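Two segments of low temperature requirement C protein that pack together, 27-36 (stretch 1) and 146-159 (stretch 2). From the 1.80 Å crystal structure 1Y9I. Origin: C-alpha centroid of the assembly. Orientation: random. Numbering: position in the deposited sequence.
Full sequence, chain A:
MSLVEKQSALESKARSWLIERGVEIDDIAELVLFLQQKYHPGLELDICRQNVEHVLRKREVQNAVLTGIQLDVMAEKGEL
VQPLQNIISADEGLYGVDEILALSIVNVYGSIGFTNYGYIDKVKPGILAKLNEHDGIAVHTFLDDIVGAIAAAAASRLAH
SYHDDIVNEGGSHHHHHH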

# COMPACT_ATOMS: atom_id res chain seq x y z
N ASP A 27 27.11 2.44 4.24
CA ASP A 27 26.31 2.79 5.40
C ASP A 27 24.98 2.04 5.33
O ASP A 27 24.47 1.55 6.34
N ILE A 28 24.43 1.95 4.12
CA ILE A 28 23.17 1.24 3.93
C ILE A 28 23.40 -0.26 4.06
O ILE A 28 22.58 -0.98 4.64
N ALA A 29 24.52 -0.73 3.51
CA ALA A 29 24.86 -2.16 3.56
C ALA A 29 24.95 -2.64 5.01
O ALA A 29 24.55 -3.76 5.32
N GLU A 30 25.49 -1.79 5.88
CA GLU A 30 25.62 -2.13 7.30
C GLU A 30 24.24 -2.36 7.93
O GLU A 30 24.09 -3.17 8.84
N LEU A 31 23.25 -1.64 7.42
CA LEU A 31 21.87 -1.76 7.91
C LEU A 31 21.31 -3.10 7.47
O LEU A 31 20.59 -3.76 8.22
N VAL A 32 21.61 -3.49 6.24
CA VAL A 32 21.13 -4.77 5.73
C VAL A 32 21.75 -5.88 6.58
O VAL A 32 21.10 -6.86 6.92
N LEU A 33 23.03 -5.71 6.92
CA LEU A 33 23.73 -6.69 7.74
C LEU A 33 23.03 -6.78 9.10
O LEU A 33 22.78 -7.87 9.61
N PHE A 34 22.69 -5.62 9.65
CA PHE A 34 22.01 -5.53 10.95
C PHE A 34 20.67 -6.27 10.92
O PHE A 34 20.27 -6.91 11.89
N LEU A 35 19.97 -6.17 9.79
CA LEU A 35 18.67 -6.80 9.63
C LEU A 35 18.69 -8.31 9.37
O LEU A 35 17.77 -9.02 9.80
N GLN A 36 19.71 -8.79 8.67
CA GLN A 36 19.76 -10.20 8.30
C GLN A 36 20.80 -11.10 8.97
O GLN A 36 20.70 -12.32 8.87
N ILE A 146 13.86 6.91 3.50
CA ILE A 146 14.44 6.41 2.26
C ILE A 146 15.56 5.40 2.53
O ILE A 146 15.61 4.32 1.94
N VAL A 147 16.47 5.77 3.43
CA VAL A 147 17.59 4.91 3.77
C VAL A 147 17.11 3.62 4.44
O VAL A 147 17.55 2.53 4.09
N GLY A 148 16.19 3.75 5.39
CA GLY A 148 15.66 2.57 6.04
C GLY A 148 14.96 1.66 5.05
O GLY A 148 15.07 0.43 5.12
N ALA A 149 14.23 2.26 4.10
CA ALA A 149 13.51 1.49 3.09
C ALA A 149 14.44 0.78 2.11
O ALA A 149 14.17 -0.35 1.70
N ILE A 150 15.52 1.44 1.72
CA ILE A 150 16.47 0.82 0.80
C ILE A 150 17.08 -0.39 1.51
O ILE A 150 17.27 -1.44 0.89
N ALA A 151 17.37 -0.25 2.80
CA ALA A 151 17.94 -1.35 3.58
C ALA A 151 16.97 -2.53 3.65
O ALA A 151 17.35 -3.69 3.45
N ALA A 152 15.71 -2.22 3.94
CA ALA A 152 14.68 -3.25 4.05
C ALA A 152 14.44 -3.93 2.71
O ALA A 152 14.23 -5.14 2.65
N ALA A 153 14.44 -3.15 1.63
CA ALA A 153 14.23 -3.72 0.31
C ALA A 153 15.40 -4.64 -0.03
O ALA A 153 15.21 -5.74 -0.56
N ALA A 154 16.62 -4.18 0.29
CA ALA A 154 17.83 -4.96 0.03
C ALA A 154 17.81 -6.24 0.86
O ALA A 154 18.22 -7.29 0.38
N ALA A 155 17.34 -6.15 2.10
CA ALA A 155 17.26 -7.32 2.97
C ALA A 155 16.26 -8.33 2.40
O ALA A 155 16.44 -9.55 2.53
N SER A 156 15.21 -7.82 1.78
CA SER A 156 14.19 -8.68 1.18
C SER A 156 14.75 -9.38 -0.05
O SER A 156 14.52 -10.58 -0.26
N ARG A 157 15.48 -8.65 -0.88
CA ARG A 157 16.07 -9.26 -2.07
C ARG A 157 17.01 -10.39 -1.63
O ARG A 157 17.05 -11.46 -2.23
N LEU A 158 17.76 -10.13 -0.57
CA LEU A 158 18.70 -11.10 -0.02
C LEU A 158 17.93 -12.35 0.43
O LEU A 158 18.31 -13.47 0.11
N ALA A 159 16.84 -12.14 1.17
CA ALA A 159 16.03 -13.26 1.64
C ALA A 159 15.60 -14.14 0.47
O ALA A 159 15.66 -15.37 0.55

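Two helices cross here at -55°, their axes approaching to 8.5 Å, and the alanines of stretch 2 let larger side chains of stretch 1 lie close against its backbone. The nearest CA atoms, those of Val32 and Ala151, are 5.1 Å apart.

The packing rule is a reciprocal pair of knobs. Ala151 points toward stretch 1 and sits among Ile28, Leu31, Val32 and Leu35; its CB is 3.6 Å from Leu31 CB. Val32, in the t rotamer, leaves its backbone sideways yet fills a hole formed by Ala151, Ala154, Ala155 and Leu158. Its two methyls divide that hole: Val32 CG2 lies 3.5 Å from Ala154 CB, while Val32 CG1 reaches Leu158 CD1 at 4.1 Å. Leu158, t at chi1 and chi2, points toward stretch 1, as do Ala154 and Ala155.

Around these knobs, longer side chains complete the apolar packing. Ile28, Leu31 and Leu35 all point toward stretch 2 and share the same wells, chi1 m and chi2 t. Ile28 CG2 meets Ile150 CG2 at 3.7 Å, and Leu31 CD1 meets Val147 CG1 at 3.6 Å. Val147 is t; Ile150 repeats the m, t combination. Closer to the C-terminal end of stretch 1, Leu35 CD1 lies 4.0 Å from Ala155 CB and 4.0 Å from Ala152 CA, the CB of Ala152 pointing away.

One polar contact joins the helices. Gln36, m at chi1 and chi2, donates from NE2 to Ala155 O at 2.9 Å, with an N-H...O angle of 139°. That carbonyl also accepts the helical bond from Ala159 N at 3.0 Å, so the amide adds a second donor without displacing the first. The aliphatic part of Gln36 still packs, with CG 3.9 Å from Ala155 CB, while its NE2 lies 3.6 Å from Ala159 CB.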

# COMPACT_ATOMS: atom_id res chain seq x y z
CB ASP A 27 26.05 4.31 5.45
CG ASP A 27 27.34 5.12 5.51
OD1 ASP A 27 28.23 4.75 6.31
OD2 ASP A 27 27.45 6.12 4.78
CB ILE A 28 22.54 1.55 2.56
CG1 ILE A 28 22.44 3.06 2.35
CG2 ILE A 28 21.15 0.93 2.48
CD1 ILE A 28 21.70 3.46 1.08
CB ALA A 29 26.19 -2.41 2.84
CB GLU A 30 26.34 -1.00 8.04
CG GLU A 30 27.84 -0.96 7.81
CD GLU A 30 28.59 -2.00 8.62
OE1 GLU A 30 28.29 -3.20 8.48
OE2 GLU A 30 29.48 -1.61 9.41
CB LEU A 31 21.00 -0.63 7.34
CG LEU A 31 21.30 0.82 7.76
CD1 LEU A 31 20.28 1.78 7.11
CD2 LEU A 31 21.23 0.94 9.27
CB VAL A 32 21.54 -4.96 4.25
CG1 VAL A 32 21.12 -6.35 3.78
CG2 VAL A 32 20.88 -3.89 3.39
CB LEU A 33 25.19 -6.27 7.93
CG LEU A 33 26.11 -7.24 8.69
CD1 LEU A 33 26.22 -8.55 7.93
CD2 LEU A 33 27.48 -6.61 8.86
CB PHE A 34 21.77 -4.06 11.29
CG PHE A 34 21.03 -3.84 12.57
CD1 PHE A 34 21.68 -3.92 13.80
CD2 PHE A 34 19.67 -3.56 12.55
CE1 PHE A 34 20.99 -3.73 14.99
CE2 PHE A 34 18.96 -3.36 13.74
CZ PHE A 34 19.63 -3.45 14.96
CB LEU A 35 17.92 -6.16 8.47
CG LEU A 35 17.47 -4.70 8.62
CD1 LEU A 35 16.85 -4.23 7.32
CD2 LEU A 35 16.48 -4.60 9.76
CB GLN A 36 19.93 -10.32 6.78
CG GLN A 36 18.69 -9.94 5.99
CD GLN A 36 17.66 -11.05 5.97
OE1 GLN A 36 17.38 -11.67 6.99
NE2 GLN A 36 17.08 -11.30 4.80
CB ILE A 146 14.97 7.57 1.39
CG1 ILE A 146 13.79 8.34 0.77
CG2 ILE A 146 15.91 7.05 0.32
CD1 ILE A 146 14.19 9.64 0.05
CB VAL A 147 18.58 5.66 4.69
CG1 VAL A 147 19.70 4.73 5.16
CG2 VAL A 147 19.16 6.84 3.93
CB ALA A 149 12.55 2.40 2.34
CB ILE A 150 17.59 1.81 0.39
CG1 ILE A 150 17.02 2.87 -0.55
CG2 ILE A 150 18.72 1.05 -0.33
CD1 ILE A 150 17.95 4.06 -0.79
CB ALA A 151 18.29 -0.86 4.98
CB ALA A 152 13.38 -2.63 4.57
CB ALA A 153 14.12 -2.61 -0.74
CB ALA A 154 19.07 -4.12 0.37
CB ALA A 155 16.83 -6.91 4.38
CB SER A 156 12.97 -7.83 0.79
OG SER A 156 12.05 -8.61 0.04
CB ARG A 157 16.83 -8.23 -2.90
CG ARG A 157 17.44 -8.83 -4.18
CD ARG A 157 18.18 -7.80 -5.01
NE ARG A 157 18.61 -8.37 -6.29
CZ ARG A 157 19.54 -9.31 -6.42
NH1 ARG A 157 20.16 -9.79 -5.35
NH2 ARG A 157 19.84 -9.78 -7.62
CB LEU A 158 19.47 -10.48 1.15
CG LEU A 158 20.58 -11.27 1.85
CD1 LEU A 158 21.40 -10.33 2.72
CD2 LEU A 158 19.99 -12.39 2.68
CB ALA A 159 14.81 -12.76 2.39